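Local coordinates for protein with a SET domain within carboxy region (Cryptosporidium parvum, PDB 4LDG) that probably methylates a lysine of histone H4 through its SET domain, at residues G191-Y196 / G218-H223. Sequence-based numbering, arbitrary orientation.
Sequences GCYMYY and GRLINH
Y193 spreads its ring across R219, and most of the contact lies between these two residues, the ring meeting both backbone and side chain of the arginine. From CB the tyrosine leaves its backbone toward 218-223, with CG anti to the carbonyl carbon (chi1 -66°), a torsion that lays the ring over the arginine. CG already lies 3.7 Å from R219 NH1. Beyond it the two sides of the ring have different partners. On one side CD1 comes 3.0 Å from the carbonyl oxygen of R219, and CE1 stays close to the same oxygen, consistent with a weak C-H...O contact. On the other side CD2 is 3.4 Å from R219 NH1, with CE2 only slightly farther from that nitrogen. NH1 sits over one face of the ring, displaced toward its rim. The guanidinium stands steeply to the ring, the planes 65° apart, and points its NH1 edge at the tyrosine. R219 CZ lies 4.7 Å from the ring centroid and 10° off the normal, the geometry of a cation-pi interaction. At the tip, OH meets the methyl CD2 of L220 at 4.0 Å; that methyl also covers one face of the R219 guanidinium. The contact lies at the surface of the SET domain and joins the lead-in to edge strand 194-199 to the 3-10 turn 218-220, just ahead of short strand 222-223. Y193 is tied through its backbone to A208, R219 also packs on A208 and E211, L220 rests on V152 of strand 151-154, and helix 175-187 touches C192 and M194.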
ATOM      1  N   GLY A 191      -2.691  11.455 -18.186  1.00 44.26           N
ATOM      2  CA  GLY A 191      -1.768  11.409 -17.070  1.00 46.13           C
ATOM      3  C   GLY A 191      -0.911  10.165 -17.158  1.00 43.76           C
ATOM      4  O   GLY A 191      -1.028   9.365 -18.088  1.00 48.94           O
ATOM      5  N   CYS A 192      -0.059   9.979 -16.178  1.00 47.88           N
ATOM      6  CA  CYS A 192       0.861   8.888 -16.227  1.00 48.84           C
ATOM      7  C   CYS A 192       1.314   8.605 -14.806  1.00 49.31           C
ATOM      8  O   CYS A 192       1.941   9.449 -14.159  1.00 54.11           O
ATOM      9  CB  CYS A 192       1.991   9.291 -17.154  1.00 50.20           C
ATOM     10  SG  CYS A 192       3.491   8.363 -16.986  1.00 53.74           S
ATOM     11  N   TYR A 193       0.943   7.436 -14.305  1.00 46.81           N
ATOM     12  CA  TYR A 193       1.254   7.046 -12.944  1.00 46.79           C
ATOM     13  C   TYR A 193       2.297   5.946 -13.040  1.00 44.18           C
ATOM     14  O   TYR A 193       1.982   4.769 -12.909  1.00 43.92           O
ATOM     15  CB  TYR A 193       0.004   6.511 -12.232  1.00 49.07           C
ATOM     16  CG  TYR A 193      -1.122   7.508 -11.971  1.00 53.02           C
ATOM     17  CD1 TYR A 193      -1.292   8.077 -10.720  1.00 55.28           C
ATOM     18  CD2 TYR A 193      -2.044   7.837 -12.959  1.00 60.73           C
ATOM     19  CE1 TYR A 193      -2.331   8.957 -10.457  1.00 59.10           C
ATOM     20  CE2 TYR A 193      -3.082   8.731 -12.708  1.00 63.54           C
ATOM     21  CZ  TYR A 193      -3.221   9.280 -11.450  1.00 61.20           C
ATOM     22  OH  TYR A 193      -4.247  10.159 -11.186  1.00 69.04           O
ATOM     23  N   MET A 194       3.535   6.329 -13.301  1.00 42.09           N
ATOM     24  CA  MET A 194       4.602   5.366 -13.471  1.00 40.70           C
ATOM     25  C   MET A 194       5.626   5.598 -12.397  1.00 37.70           C
ATOM     26  O   MET A 194       5.917   6.744 -12.022  1.00 36.27           O
ATOM     27  CB  MET A 194       5.249   5.482 -14.851  1.00 43.64           C
ATOM     28  CG  MET A 194       4.296   5.218 -15.996  1.00 48.24           C
ATOM     29  SD  MET A 194       5.030   5.258 -17.654  1.00 56.99           S
ATOM     30  CE  MET A 194       6.107   3.846 -17.652  1.00 56.02           C
ATOM     31  N   TYR A 195       6.179   4.500 -11.902  1.00 36.00           N
ATOM     32  CA  TYR A 195       7.153   4.567 -10.840  1.00 35.28           C
ATOM     33  C   TYR A 195       8.401   3.775 -11.235  1.00 34.08           C
ATOM     34  O   TYR A 195       8.416   2.527 -11.183  1.00 32.52           O
ATOM     35  CB  TYR A 195       6.540   4.041  -9.547  1.00 35.42           C
ATOM     36  CG  TYR A 195       7.355   4.371  -8.351  1.00 37.24           C
ATOM     37  CD1 TYR A 195       6.957   5.361  -7.489  1.00 43.53           C
ATOM     38  CD2 TYR A 195       8.558   3.742  -8.105  1.00 38.17           C
ATOM     39  CE1 TYR A 195       7.727   5.695  -6.395  1.00 48.32           C
ATOM     40  CE2 TYR A 195       9.328   4.067  -7.013  1.00 38.82           C
ATOM     41  CZ  TYR A 195       8.923   5.054  -6.169  1.00 43.23           C
ATOM     42  OH  TYR A 195       9.672   5.404  -5.064  1.00 45.50           O
ATOM     43  N   TYR A 196       9.435   4.514 -11.617  1.00 34.58           N
ATOM     44  CA  TYR A 196      10.787   3.963 -11.856  1.00 36.94           C
ATOM     45  C   TYR A 196      11.521   3.816 -10.530  1.00 37.62           C
ATOM     46  O   TYR A 196      11.526   4.754  -9.738  1.00 38.23           O
ATOM     47  CB  TYR A 196      11.637   4.879 -12.763  1.00 38.60           C
ATOM     48  CG  TYR A 196      11.128   5.010 -14.203  1.00 41.03           C
ATOM     49  CD1 TYR A 196      11.420   4.039 -15.169  1.00 42.93           C
ATOM     50  CD2 TYR A 196      10.343   6.082 -14.594  1.00 42.01           C
ATOM     51  CE1 TYR A 196      10.945   4.138 -16.471  1.00 43.82           C
ATOM     52  CE2 TYR A 196       9.886   6.194 -15.908  1.00 44.12           C
ATOM     53  CZ  TYR A 196      10.191   5.215 -16.842  1.00 44.66           C
ATOM     54  OH  TYR A 196       9.737   5.319 -18.151  1.00 47.60           O
ATOM     55  N   GLY A 218      -3.021   3.203  -4.045  1.00 39.01           N
ATOM     56  CA  GLY A 218      -1.611   3.523  -3.856  1.00 38.17           C
ATOM     57  C   GLY A 218      -1.125   4.562  -4.851  1.00 38.23           C
ATOM     58  O   GLY A 218      -0.453   5.528  -4.477  1.00 37.06           O
ATOM     59  N   ARG A 219      -1.501   4.367  -6.107  1.00 38.51           N
ATOM     60  CA  ARG A 219      -1.069   5.222  -7.207  1.00 42.06           C
ATOM     61  C   ARG A 219      -1.568   6.672  -7.124  1.00 40.37           C
ATOM     62  O   ARG A 219      -1.040   7.527  -7.826  1.00 37.48           O
ATOM     63  CB  ARG A 219      -1.543   4.625  -8.537  1.00 45.61           C
ATOM     64  CG  ARG A 219      -3.050   4.666  -8.744  1.00 50.82           C
ATOM     65  CD  ARG A 219      -3.515   3.602  -9.735  1.00 56.16           C
ATOM     66  NE  ARG A 219      -4.844   3.940 -10.216  1.00 65.64           N
ATOM     67  CZ  ARG A 219      -5.112   4.764 -11.236  1.00 73.75           C
ATOM     68  NH1 ARG A 219      -4.142   5.325 -11.959  1.00 78.48           N
ATOM     69  NH2 ARG A 219      -6.372   5.015 -11.558  1.00 78.46           N
ATOM     70  N   LEU A 220      -2.598   6.917  -6.305  1.00 37.53           N
ATOM     71  CA  LEU A 220      -3.222   8.230  -6.175  1.00 38.29           C
ATOM     72  C   LEU A 220      -2.628   9.102  -5.083  1.00 36.95           C
ATOM     73  O   LEU A 220      -3.037  10.227  -4.901  1.00 39.83           O
ATOM     74  CB  LEU A 220      -4.700   8.057  -5.867  1.00 40.10           C
ATOM     75  CG  LEU A 220      -5.518   7.170  -6.797  1.00 42.73           C
ATOM     76  CD1 LEU A 220      -6.942   7.080  -6.278  1.00 43.51           C
ATOM     77  CD2 LEU A 220      -5.509   7.754  -8.199  1.00 42.92           C
ATOM     78  N   ILE A 221      -1.677   8.585  -4.336  1.00 35.62           N
ATOM     79  CA  ILE A 221      -1.113   9.335  -3.247  1.00 33.03           C
ATOM     80  C   ILE A 221      -0.377  10.584  -3.746  1.00 32.90           C
ATOM     81  O   ILE A 221       0.504  10.520  -4.622  1.00 32.41           O
ATOM     82  CB  ILE A 221      -0.234   8.418  -2.380  1.00 31.92           C
ATOM     83  CG1 ILE A 221      -1.137   7.409  -1.647  1.00 34.06           C
ATOM     84  CG2 ILE A 221       0.548   9.220  -1.382  1.00 33.08           C
ATOM     85  CD1 ILE A 221      -0.430   6.200  -1.128  1.00 33.93           C
ATOM     86  N   ASN A 222      -0.741  11.728  -3.184  1.00 31.98           N
ATOM     87  CA  ASN A 222      -0.088  12.982  -3.544  1.00 32.45           C
ATOM     88  C   ASN A 222       1.329  13.119  -3.023  1.00 34.11           C
ATOM     89  O   ASN A 222       1.791  12.366  -2.145  1.00 38.54           O
ATOM     90  CB  ASN A 222      -0.924  14.177  -3.069  1.00 31.68           C
ATOM     91  CG  ASN A 222      -2.242  14.260  -3.792  1.00 30.75           C
ATOM     92  OD1 ASN A 222      -2.320  14.083  -4.999  1.00 31.53           O
ATOM     93  ND2 ASN A 222      -3.292  14.465  -3.048  1.00 31.79           N
ATOM     94  N   HIS A 223       2.005  14.109  -3.578  1.00 34.06           N
ATOM     95  CA  HIS A 223       3.411  14.301  -3.375  1.00 35.53           C
ATOM     96  C   HIS A 223       3.695  15.384  -2.358  1.00 36.48           C
ATOM     97  O   HIS A 223       3.032  16.406  -2.353  1.00 36.84           O
ATOM     98  CB  HIS A 223       4.048  14.716  -4.693  1.00 37.16           C
ATOM     99  CG  HIS A 223       5.442  15.226  -4.542  1.00 38.64           C
ATOM    100  ND1 HIS A 223       6.501  14.390  -4.289  1.00 37.96           N
ATOM    101  CD2 HIS A 223       5.947  16.483  -4.575  1.00 39.08           C
ATOM    102  CE1 HIS A 223       7.610  15.101  -4.192  1.00 38.23           C
ATOM    103  NE2 HIS A 223       7.298  16.375  -4.359  1.00 40.80           N
TER